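Local coordinates for TT1561 protein (Thermus thermophilus, PDB 1UF3) that is of unknown function but belongs to the calcineurin-like metallophosphoesterases, binds calcium ions, and is predicted to be a phosphoesterase, at residues E19-F24 / A53-I58; F101-W104 / Y108-A111; A142-E145 / P150-F153; H156-P159 / G163-E166. All coordinates share one frame; numbering follows the deposited sequence.

Contact 1: E19-F24 / A53-I58; sequences EALEKF and AAFFRI
Phe55 meets Leu21 between two nearly parallel helices, whose short segments run 9.9 Å apart at an angle of 18°. Only apolar contact joins them. Phe55 turns its side chain to the gap with CG on the far side from the backbone N (chi1 -177°). Leu21 comes across it at about a right angle and sets methyl CD2 over one face of the ring. This is a CH-pi contact: CD2 stands 3.5 Å from the ring centroid, a little off-centre. Methyl CD1 of Leu21 is farther off, 4.0 Å from Phe55 CZ. An alanine in place of Phe55 is likely to leave CD2 of Leu21 without its aromatic face and open a gap between the helices. One turn later, Ile58 CB points toward the first helix. Its CG2 branch touches Leu21 CG at 3.7 Å. The same methyl lies 3.8 Å from Glu22 CA, where the backbones are nearest. Leu21 and Phe55 both pack on Leu38 of strand 35-39. Phe55 also packs on Pro14, Leu42 and Met43. Helices side by side on one face of a sheet, each linking neighbouring parallel strands, mark consecutive beta-alpha-beta crossovers, here joining strands 7-12, 35-39 and 66-69.

Contact 2: F101-W104 / Y108-A111; sequences FTFW and YLVA
Val110 and Trp104 have the largest areas buried by the other strand of this antiparallel hairpin, with Tyr108 next. All three lie on the face they share with Thr102. Methyl CG2 of Val110 lies over one face of the indole. It is 4.0 Å from the centroid of the five-membered ring, a CH-pi contact. Its closest ring atom is Trp104 CD2, at 3.8 Å. Val110 also lies alongside Thr102, and their backbones form a hydrogen-bonded pair. The bond from Val110 N to Thr102 O is 2.8 Å long, with the donor almost in line with the carbonyl. Tyr108 and Trp104 form the second hydrogen-bonded pair, through Trp104 N to Tyr108 O at 2.9 Å and a return bond. On the other face, Leu109 CD1 touches two aromatic side chains. It approaches Phe103 CE2 at 3.5 Å and Phe101 CD1 at 3.7 Å. A serine in place of Phe103 would probably take away one of the two aromatic contacts of Leu109 CD1 and lose the ring contact with Tyr149. The chemistry implies a hairpin fixed in register by backbone bonds, with largely apolar side-chain contacts on both faces and the Thr102 hydroxyl bonded to Glu145 of a neighbouring subunit.

Contact 3: A142-E145 / P150-F153; sequences ALWE and PKIF
Leu143 and Lys151 are the closest backbone points, 9.2 Å between CA atoms, so a 3-10 turn and the start of a strand meet through side chains and a water. Lys151 reaches over with its chain extended. Its NZ ends above the indole of Trp144, 4.0 Å from the centroid of the six-membered ring. This is a cation-pi contact, with NZ 29° off the ring normal and nearest to Trp144 CZ3. NZ also donates to a water at 2.9 Å. That water bonds to Leu143 O at 2.8 Å and so ties the lysine to the turn. A third partner is His179 ND1, hydrogen-bonded to NZ. The His179 ring stacks on Trp144. The ammonium is thus held by a ring face, a water and an imidazole, and its charge would probably favour an unprotonated ND1. Beside the lysine, Leu143 and Phe153 approach from opposite directions. Methyl CD1 of Leu143 touches Phe153 CE1 at 3.7 Å. Leu143 packs further on Leu109 and Ala111 of the neighbouring strand. Helix 133-140 and this turn join strand 130-132 to strand 151-155, both parallel to 108-118, as in a beta-alpha-beta crossover.

Contact 4: H156-P159 / G163-E166; sequences HTMP and GLNE
Met158, present as selenomethionine, reaches from residues 156-159 to Leu164 and Asn165. Its CB points at the facing segment, but neither CB nor CG makes a close contact there. CG is turned away from the carbonyl carbon (chi1 -75°), and the chain then runs on nearly extended to SE. The selenium is the first atom to meet a partner. It lies 3.9 Å from Asn165 CB and equally far from Asn165 ND2. No hydrogen bond is formed. The turn about the CG-SE bond (chi3 58°) brings methyl CE against both partners. CE touches Leu164 CB at 3.4 Å, tighter than usual for two carbons. It is 3.6 Å from Asn165 CB and 4.0 Å from Leu164 CD1. The methyl therefore fits against the CB atoms of two successive residues. Met158 crosses Leu164 at about a right angle. The amide of Asn165 has its own work: OD1 accepts from Gln167 N, closing an Asx turn. Around the pair, Met158 packs on Val203 and Leu164 on Val201, both of strand 199-203. Pro159 lies on helix 170-179 through Val172, Ala173 and Ile176. Leu164 N and Gly163 N both bond to His161 ND1. The contact lies away from the annotated calcium sites. Leu164 and Asn165 both face His161, and the geometry is consistent with a classic beta bulge, set in the long irregular loop that leads from strand 151-155 to helix 170-179.

Contacts 2 and 3 are the buried pair, and they share a sheet. Strands 108-118 and 151-155 are neighbours in it: Leu109 O lies 2.8 Å from Ile152 N, a probable hydrogen bond. Backbone bonding and apolar packing together join the two contacts. Both touch the same neighbouring subunit. Contacts 1 and 4 are only partly buried. Contact 1 joins helices on the other sheet and lies across the chain centre from contacts 3 and 4. Contact 4 follows contact 3 in sequence but adds no other touch. Backbone bonds dominate contact 2. Contact 3 brings in charge and water, while contacts 1 and 4 rest on van der Waals packing.

Contact 1: E19-F24 / A53-I58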
loop_
_atom_site.group_PDB
_atom_site.type_symbol
_atom_site.label_atom_id
_atom_site.label_comp_id
_atom_site.label_asym_id
_atom_site.label_seq_id
_atom_site.Cartn_x
_atom_site.Cartn_y
_atom_site.Cartn_z
ATOM N N GLU A 19 -8.253 22.191 -20.783
ATOM C CA GLU A 19 -7.533 21.070 -21.360
ATOM C C GLU A 19 -6.182 20.962 -20.671
ATOM O O GLU A 19 -5.708 19.871 -20.382
ATOM C CB GLU A 19 -7.360 21.241 -22.877
ATOM C CG GLU A 19 -8.674 21.232 -23.653
ATOM C CD GLU A 19 -9.524 19.982 -23.400
ATOM O OE1 GLU A 19 -9.076 18.861 -23.738
ATOM O OE2 GLU A 19 -10.651 20.123 -22.862
ATOM N N ALA A 20 -5.563 22.104 -20.416
ATOM C CA ALA A 20 -4.278 22.131 -19.741
ATOM C C ALA A 20 -4.461 21.667 -18.280
ATOM O O ALA A 20 -3.673 20.864 -17.770
ATOM C CB ALA A 20 -3.700 23.541 -19.787
ATOM N N LEU A 21 -5.498 22.172 -17.617
ATOM C CA LEU A 21 -5.784 21.793 -16.234
ATOM C C LEU A 21 -5.929 20.284 -16.134
ATOM O O LEU A 21 -5.379 19.651 -15.225
ATOM C CB LEU A 21 -7.073 22.443 -15.750
ATOM C CG LEU A 21 -7.455 22.145 -14.300
ATOM C CD1 LEU A 21 -6.390 22.692 -13.382
ATOM C CD2 LEU A 21 -8.795 22.780 -13.972
ATOM N N GLU A 22 -6.655 19.697 -17.078
ATOM C CA GLU A 22 -6.844 18.262 -17.049
ATOM C C GLU A 22 -5.541 17.493 -17.243
ATOM O O GLU A 22 -5.335 16.450 -16.609
ATOM C CB GLU A 22 -7.844 17.810 -18.101
ATOM C CG GLU A 22 -8.144 16.334 -17.944
ATOM C CD GLU A 22 -9.096 15.801 -18.975
ATOM O OE1 GLU A 22 -10.217 16.353 -19.083
ATOM O OE2 GLU A 22 -8.722 14.822 -19.670
ATOM N N LYS A 23 -4.673 17.982 -18.133
ATOM C CA LYS A 23 -3.393 17.311 -18.362
ATOM C C LYS A 23 -2.564 17.461 -17.083
ATOM O O LYS A 23 -1.871 16.536 -16.661
ATOM C CB LYS A 23 -2.639 17.946 -19.540
ATOM C CG LYS A 23 -3.279 17.730 -20.922
ATOM C CD LYS A 23 -2.591 18.619 -21.970
ATOM C CE LYS A 23 -3.115 18.393 -23.386
ATOM N NZ LYS A 23 -2.576 17.157 -24.022
ATOM N N PHE A 24 -2.660 18.640 -16.477
ATOM C CA PHE A 24 -1.947 18.965 -15.242
ATOM C C PHE A 24 -2.350 17.976 -14.144
ATOM O O PHE A 24 -1.501 17.388 -13.479
ATOM C CB PHE A 24 -2.284 20.396 -14.808
ATOM C CG PHE A 24 -1.690 20.795 -13.475
ATOM C CD1 PHE A 24 -0.321 21.011 -13.339
ATOM C CD2 PHE A 24 -2.502 20.930 -12.352
ATOM C CE1 PHE A 24 0.243 21.355 -12.098
ATOM C CE2 PHE A 24 -1.955 21.277 -11.099
ATOM C CZ PHE A 24 -0.575 21.488 -10.975
ATOM N N ALA A 53 -17.298 25.834 -11.753
ATOM C CA ALA A 53 -17.748 24.492 -11.434
ATOM C C ALA A 53 -17.065 23.458 -12.320
ATOM O O ALA A 53 -16.665 22.394 -11.839
ATOM C CB ALA A 53 -19.260 24.399 -11.561
ATOM N N ALA A 54 -16.902 23.756 -13.611
ATOM C CA ALA A 54 -16.250 22.798 -14.506
ATOM C C ALA A 54 -14.766 22.649 -14.135
ATOM O O ALA A 54 -14.216 21.551 -14.166
ATOM C CB ALA A 54 -16.396 23.251 -15.969
ATOM N N PHE A 55 -14.142 23.780 -13.804
ATOM C CA PHE A 55 -12.733 23.850 -13.389
ATOM C C PHE A 55 -12.519 22.932 -12.145
ATOM O O PHE A 55 -11.672 22.057 -12.141
ATOM C CB PHE A 55 -12.399 25.304 -13.026
ATOM C CG PHE A 55 -10.964 25.529 -12.659
ATOM C CD1 PHE A 55 -10.038 25.924 -13.628
ATOM C CD2 PHE A 55 -10.529 25.355 -11.341
ATOM C CE1 PHE A 55 -8.690 26.147 -13.292
ATOM C CE2 PHE A 55 -9.190 25.572 -10.992
ATOM C CZ PHE A 55 -8.268 25.970 -11.971
ATOM N N PHE A 56 -13.308 23.154 -11.101
ATOM C CA PHE A 56 -13.217 22.354 -9.876
ATOM C C PHE A 56 -13.547 20.873 -10.057
ATOM O O PHE A 56 -12.958 20.003 -9.402
ATOM C CB PHE A 56 -14.100 22.988 -8.815
ATOM C CG PHE A 56 -13.540 24.266 -8.275
ATOM C CD1 PHE A 56 -14.349 25.359 -8.053
ATOM C CD2 PHE A 56 -12.176 24.368 -7.981
ATOM C CE1 PHE A 56 -13.828 26.544 -7.547
ATOM C CE2 PHE A 56 -11.650 25.551 -7.472
ATOM C CZ PHE A 56 -12.480 26.640 -7.257
ATOM N N ARG A 57 -14.463 20.568 -10.967
ATOM C CA ARG A 57 -14.812 19.175 -11.222
ATOM C C ARG A 57 -13.581 18.436 -11.752
ATOM O O ARG A 57 -13.298 17.293 -11.364
ATOM C CB ARG A 57 -15.946 19.104 -12.245
ATOM C CG ARG A 57 -16.417 17.702 -12.525
ATOM C CD ARG A 57 -17.852 17.494 -12.060
ATOM N NE ARG A 57 -18.194 16.069 -12.064
ATOM C CZ ARG A 57 -19.341 15.563 -11.620
ATOM N NH1 ARG A 57 -20.283 16.362 -11.128
ATOM N NH2 ARG A 57 -19.537 14.249 -11.657
ATOM N N ILE A 58 -12.857 19.093 -12.653
ATOM C CA ILE A 58 -11.649 18.523 -13.240
ATOM C C ILE A 58 -10.539 18.429 -12.186
ATOM O O ILE A 58 -9.866 17.418 -12.101
ATOM C CB ILE A 58 -11.166 19.387 -14.456
ATOM C CG1 ILE A 58 -11.957 18.978 -15.702
ATOM C CG2 ILE A 58 -9.648 19.226 -14.690
ATOM C CD1 ILE A 58 -11.944 20.017 -16.810
#

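Contact 2: F101-W104 / Y108-A111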
loop_
_atom_site.group_PDB
_atom_site.type_symbol
_atom_site.label_atom_id
_atom_site.label_comp_id
_atom_site.label_asym_id
_atom_site.label_seq_id
_atom_site.Cartn_x
_atom_site.Cartn_y
_atom_site.Cartn_z
ATOM N N PHE A 101 -6.910 29.104 6.248
ATOM C CA PHE A 101 -5.806 28.154 6.347
ATOM C C PHE A 101 -6.255 26.702 6.450
ATOM O O PHE A 101 -7.432 26.421 6.672
ATOM C CB PHE A 101 -4.997 28.487 7.600
ATOM C CG PHE A 101 -5.699 28.120 8.874
ATOM C CD1 PHE A 101 -5.530 26.848 9.435
ATOM C CD2 PHE A 101 -6.608 28.996 9.454
ATOM C CE1 PHE A 101 -6.259 26.459 10.540
ATOM C CE2 PHE A 101 -7.347 28.625 10.559
ATOM C CZ PHE A 101 -7.175 27.343 11.107
ATOM N N THR A 102 -5.308 25.787 6.264
ATOM C CA THR A 102 -5.586 24.368 6.451
ATOM C C THR A 102 -4.249 23.707 6.803
ATOM O O THR A 102 -3.202 24.329 6.617
ATOM C CB THR A 102 -6.197 23.703 5.196
ATOM O OG1 THR A 102 -6.602 22.371 5.531
ATOM C CG2 THR A 102 -5.210 23.651 4.054
ATOM N N PHE A 103 -4.282 22.478 7.334
ATOM C CA PHE A 103 -3.048 21.762 7.668
ATOM C C PHE A 103 -2.865 20.582 6.754
ATOM O O PHE A 103 -3.821 19.871 6.435
ATOM C CB PHE A 103 -3.044 21.189 9.099
ATOM C CG PHE A 103 -2.967 22.212 10.175
ATOM C CD1 PHE A 103 -4.097 22.526 10.923
ATOM C CD2 PHE A 103 -1.756 22.827 10.490
ATOM C CE1 PHE A 103 -4.021 23.432 11.974
ATOM C CE2 PHE A 103 -1.666 23.732 11.528
ATOM C CZ PHE A 103 -2.795 24.043 12.282
ATOM N N TRP A 104 -1.631 20.368 6.324
ATOM C CA TRP A 104 -1.319 19.216 5.510
ATOM C C TRP A 104 -0.429 18.343 6.393
ATOM O O TRP A 104 0.190 18.840 7.334
ATOM C CB TRP A 104 -0.531 19.603 4.279
ATOM C CG TRP A 104 -1.345 20.080 3.130
ATOM C CD1 TRP A 104 -2.709 20.124 3.035
ATOM C CD2 TRP A 104 -0.836 20.621 1.908
ATOM N NE1 TRP A 104 -3.080 20.669 1.822
ATOM C CE2 TRP A 104 -1.950 20.982 1.112
ATOM C CE3 TRP A 104 0.460 20.844 1.410
ATOM C CZ2 TRP A 104 -1.812 21.558 -0.162
ATOM C CZ3 TRP A 104 0.601 21.421 0.138
ATOM C CH2 TRP A 104 -0.531 21.772 -0.627
ATOM N N TYR A 108 2.254 20.925 7.952
ATOM C CA TYR A 108 2.456 22.214 7.293
ATOM C C TYR A 108 1.186 23.023 7.461
ATOM O O TYR A 108 0.098 22.504 7.297
ATOM C CB TYR A 108 2.769 22.054 5.804
ATOM C CG TYR A 108 4.058 21.322 5.547
ATOM C CD1 TYR A 108 4.055 19.976 5.218
ATOM C CD2 TYR A 108 5.295 21.973 5.655
ATOM C CE1 TYR A 108 5.244 19.283 5.006
ATOM C CE2 TYR A 108 6.480 21.288 5.429
ATOM C CZ TYR A 108 6.445 19.945 5.108
ATOM O OH TYR A 108 7.609 19.241 4.876
ATOM N N LEU A 109 1.342 24.287 7.823
ATOM C CA LEU A 109 0.227 25.200 7.985
ATOM C C LEU A 109 0.166 25.954 6.633
ATOM O O LEU A 109 1.062 26.761 6.316
ATOM C CB LEU A 109 0.515 26.153 9.152
ATOM C CG LEU A 109 -0.495 27.271 9.455
ATOM C CD1 LEU A 109 -1.882 26.665 9.597
ATOM C CD2 LEU A 109 -0.104 28.012 10.729
ATOM N N VAL A 110 -0.856 25.646 5.829
ATOM C CA VAL A 110 -1.041 26.256 4.509
ATOM C C VAL A 110 -2.025 27.419 4.560
ATOM O O VAL A 110 -3.134 27.302 5.074
ATOM C CB VAL A 110 -1.522 25.211 3.495
ATOM C CG1 VAL A 110 -1.585 25.822 2.059
ATOM C CG2 VAL A 110 -0.594 24.012 3.520
ATOM N N ALA A 111 -1.601 28.569 4.048
ATOM C CA ALA A 111 -2.448 29.747 4.062
ATOM C C ALA A 111 -2.155 30.625 2.853
ATOM O O ALA A 111 -1.113 30.484 2.197
ATOM C CB ALA A 111 -2.212 30.545 5.323
#

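Contact 3: A142-E145 / P150-F153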
loop_
_atom_site.group_PDB
_atom_site.type_symbol
_atom_site.label_atom_id
_atom_site.label_comp_id
_atom_site.label_asym_id
_atom_site.label_seq_id
_atom_site.Cartn_x
_atom_site.Cartn_y
_atom_site.Cartn_z
ATOM N N ALA A 142 -3.636 36.164 11.940
ATOM C CA ALA A 142 -4.399 35.130 12.661
ATOM C C ALA A 142 -3.541 33.894 12.899
ATOM O O ALA A 142 -3.758 33.166 13.836
ATOM C CB ALA A 142 -5.635 34.722 11.858
ATOM N N LEU A 143 -2.547 33.680 12.048
ATOM C CA LEU A 143 -1.701 32.509 12.152
ATOM C C LEU A 143 -0.765 32.462 13.358
ATOM O O LEU A 143 -0.317 31.374 13.747
ATOM C CB LEU A 143 -0.887 32.362 10.865
ATOM C CG LEU A 143 -1.678 32.244 9.559
ATOM C CD1 LEU A 143 -0.698 32.182 8.384
ATOM C CD2 LEU A 143 -2.545 30.986 9.580
ATOM N N TRP A 144 -0.463 33.625 13.938
ATOM C CA TRP A 144 0.422 33.693 15.090
ATOM C C TRP A 144 -0.169 32.941 16.280
ATOM O O TRP A 144 0.556 32.592 17.205
ATOM C CB TRP A 144 0.697 35.151 15.501
ATOM C CG TRP A 144 1.501 35.949 14.490
ATOM C CD1 TRP A 144 1.136 37.134 13.902
ATOM C CD2 TRP A 144 2.815 35.648 13.996
ATOM N NE1 TRP A 144 2.146 37.587 13.077
ATOM C CE2 TRP A 144 3.183 36.695 13.114
ATOM C CE3 TRP A 144 3.718 34.598 14.212
ATOM C CZ2 TRP A 144 4.411 36.716 12.449
ATOM C CZ3 TRP A 144 4.939 34.619 13.552
ATOM C CH2 TRP A 144 5.276 35.674 12.677
ATOM N N GLU A 145 -1.478 32.692 16.263
ATOM C CA GLU A 145 -2.110 31.975 17.366
ATOM C C GLU A 145 -1.758 30.492 17.264
ATOM O O GLU A 145 -1.796 29.766 18.253
ATOM C CB GLU A 145 -3.638 32.133 17.324
ATOM C CG GLU A 145 -4.137 33.566 17.196
ATOM C CD GLU A 145 -4.637 34.185 18.499
ATOM O OE1 GLU A 145 -4.519 33.563 19.580
ATOM O OE2 GLU A 145 -5.157 35.323 18.429
ATOM N N PRO A 150 5.579 24.741 10.445
ATOM C CA PRO A 150 6.282 25.300 9.292
ATOM C C PRO A 150 5.122 25.830 8.409
ATOM O O PRO A 150 4.107 25.135 8.252
ATOM C CB PRO A 150 6.928 24.076 8.655
ATOM C CG PRO A 150 7.130 23.126 9.844
ATOM C CD PRO A 150 5.891 23.308 10.643
ATOM N N LYS A 151 5.257 27.031 7.841
ATOM C CA LYS A 151 4.194 27.615 6.998
ATOM C C LYS A 151 4.425 27.578 5.483
ATOM O O LYS A 151 5.568 27.666 5.008
ATOM C CB LYS A 151 3.937 29.066 7.407
ATOM C CG LYS A 151 3.472 29.242 8.846
ATOM C CD LYS A 151 3.491 30.709 9.256
ATOM C CE LYS A 151 3.323 30.886 10.753
ATOM N NZ LYS A 151 3.561 32.291 11.220
ATOM N N ILE A 152 3.330 27.412 4.732
ATOM C CA ILE A 152 3.355 27.406 3.262
ATOM C C ILE A 152 2.338 28.477 2.856
ATOM O O ILE A 152 1.152 28.378 3.195
ATOM C CB ILE A 152 2.927 26.045 2.667
ATOM C CG1 ILE A 152 3.953 24.961 3.034
ATOM C CG2 ILE A 152 2.792 26.163 1.129
ATOM C CD1 ILE A 152 3.731 23.601 2.382
ATOM N N PHE A 153 2.818 29.521 2.178
ATOM C CA PHE A 153 1.975 30.632 1.755
ATOM C C PHE A 153 1.703 30.599 0.263
ATOM O O PHE A 153 2.565 30.238 -0.521
ATOM C CB PHE A 153 2.641 31.992 2.066
ATOM C CG PHE A 153 2.635 32.392 3.527
ATOM C CD1 PHE A 153 2.013 31.608 4.505
ATOM C CD2 PHE A 153 3.233 33.573 3.916
ATOM C CE1 PHE A 153 1.995 32.010 5.829
ATOM C CE2 PHE A 153 3.219 33.985 5.250
ATOM C CZ PHE A 153 2.601 33.206 6.203
HETATM O O HOH W 1 2.431 31.489 13.732
#

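Contact 4: H156-P159 / G163-E166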
loop_
_atom_site.group_PDB
_atom_site.type_symbol
_atom_site.label_atom_id
_atom_site.label_comp_id
_atom_site.label_asym_id
_atom_site.label_seq_id
_atom_site.Cartn_x
_atom_site.Cartn_y
_atom_site.Cartn_z
ATOM N N HIS A 156 -0.782 35.613 -5.106
ATOM C CA HIS A 156 -0.756 35.801 -6.532
ATOM C C HIS A 156 0.402 36.787 -6.799
ATOM O O HIS A 156 1.240 36.563 -7.667
ATOM C CB HIS A 156 -2.053 36.386 -7.045
ATOM C CG HIS A 156 -2.012 36.658 -8.512
ATOM N ND1 HIS A 156 -1.512 37.833 -9.034
ATOM C CD2 HIS A 156 -2.279 35.857 -9.570
ATOM C CE1 HIS A 156 -1.473 37.740 -10.354
ATOM N NE2 HIS A 156 -1.932 36.549 -10.703
ATOM N N THR A 157 0.435 37.849 -6.005
ATOM C CA THR A 157 1.403 38.927 -6.085
ATOM C C THR A 157 2.830 38.527 -5.700
ATOM O O THR A 157 3.063 37.996 -4.619
ATOM C CB THR A 157 0.920 40.068 -5.189
ATOM O OG1 THR A 157 -0.349 40.518 -5.677
ATOM C CG2 THR A 157 1.915 41.236 -5.162
HETATM N N MSE A 158 3.780 38.775 -6.597
HETATM C CA MSE A 158 5.185 38.445 -6.354
HETATM C C MSE A 158 5.860 39.409 -5.397
HETATM O O MSE A 158 5.582 40.608 -5.409
HETATM C CB MSE A 158 5.978 38.488 -7.651
HETATM C CG MSE A 158 5.775 37.346 -8.575
HETATM SE SE MSE A 158 7.320 37.227 -9.742
HETATM C CE MSE A 158 8.680 37.025 -8.395
ATOM N N PRO A 159 6.769 38.900 -4.555
ATOM C CA PRO A 159 7.463 39.789 -3.619
ATOM C C PRO A 159 8.642 40.460 -4.338
ATOM O O PRO A 159 9.141 39.960 -5.343
ATOM C CB PRO A 159 7.941 38.837 -2.533
ATOM C CG PRO A 159 8.267 37.607 -3.327
ATOM C CD PRO A 159 7.072 37.491 -4.250
ATOM N N GLY A 163 16.509 38.993 -7.331
ATOM C CA GLY A 163 16.694 37.824 -8.166
ATOM C C GLY A 163 15.467 37.509 -9.013
ATOM O O GLY A 163 15.583 37.375 -10.226
ATOM N N LEU A 164 14.293 37.422 -8.382
ATOM C CA LEU A 164 13.021 37.083 -9.053
ATOM C C LEU A 164 12.248 38.182 -9.786
ATOM O O LEU A 164 11.716 37.951 -10.874
ATOM C CB LEU A 164 12.045 36.450 -8.046
ATOM C CG LEU A 164 12.349 35.083 -7.438
ATOM C CD1 LEU A 164 11.264 34.723 -6.442
ATOM C CD2 LEU A 164 12.412 34.042 -8.527
ATOM N N ASN A 165 12.143 39.353 -9.173
ATOM C CA ASN A 165 11.403 40.459 -9.772
ATOM C C ASN A 165 11.665 41.781 -9.058
ATOM O O ASN A 165 11.083 42.069 -8.000
ATOM C CB ASN A 165 9.896 40.158 -9.761
ATOM C CG ASN A 165 9.073 41.244 -10.447
ATOM O OD1 ASN A 165 9.571 42.333 -10.746
ATOM N ND2 ASN A 165 7.802 40.954 -10.686
ATOM N N GLU A 166 12.535 42.577 -9.678
ATOM C CA GLU A 166 12.962 43.894 -9.213
ATOM C C GLU A 166 11.788 44.862 -9.069
ATOM O O GLU A 166 11.901 45.895 -8.407
ATOM C CB GLU A 166 13.995 44.451 -10.217
ATOM C CG GLU A 166 14.435 45.896 -10.007
ATOM C CD GLU A 166 15.401 46.061 -8.846
ATOM O OE1 GLU A 166 16.495 45.448 -8.883
ATOM O OE2 GLU A 166 15.069 46.812 -7.898
#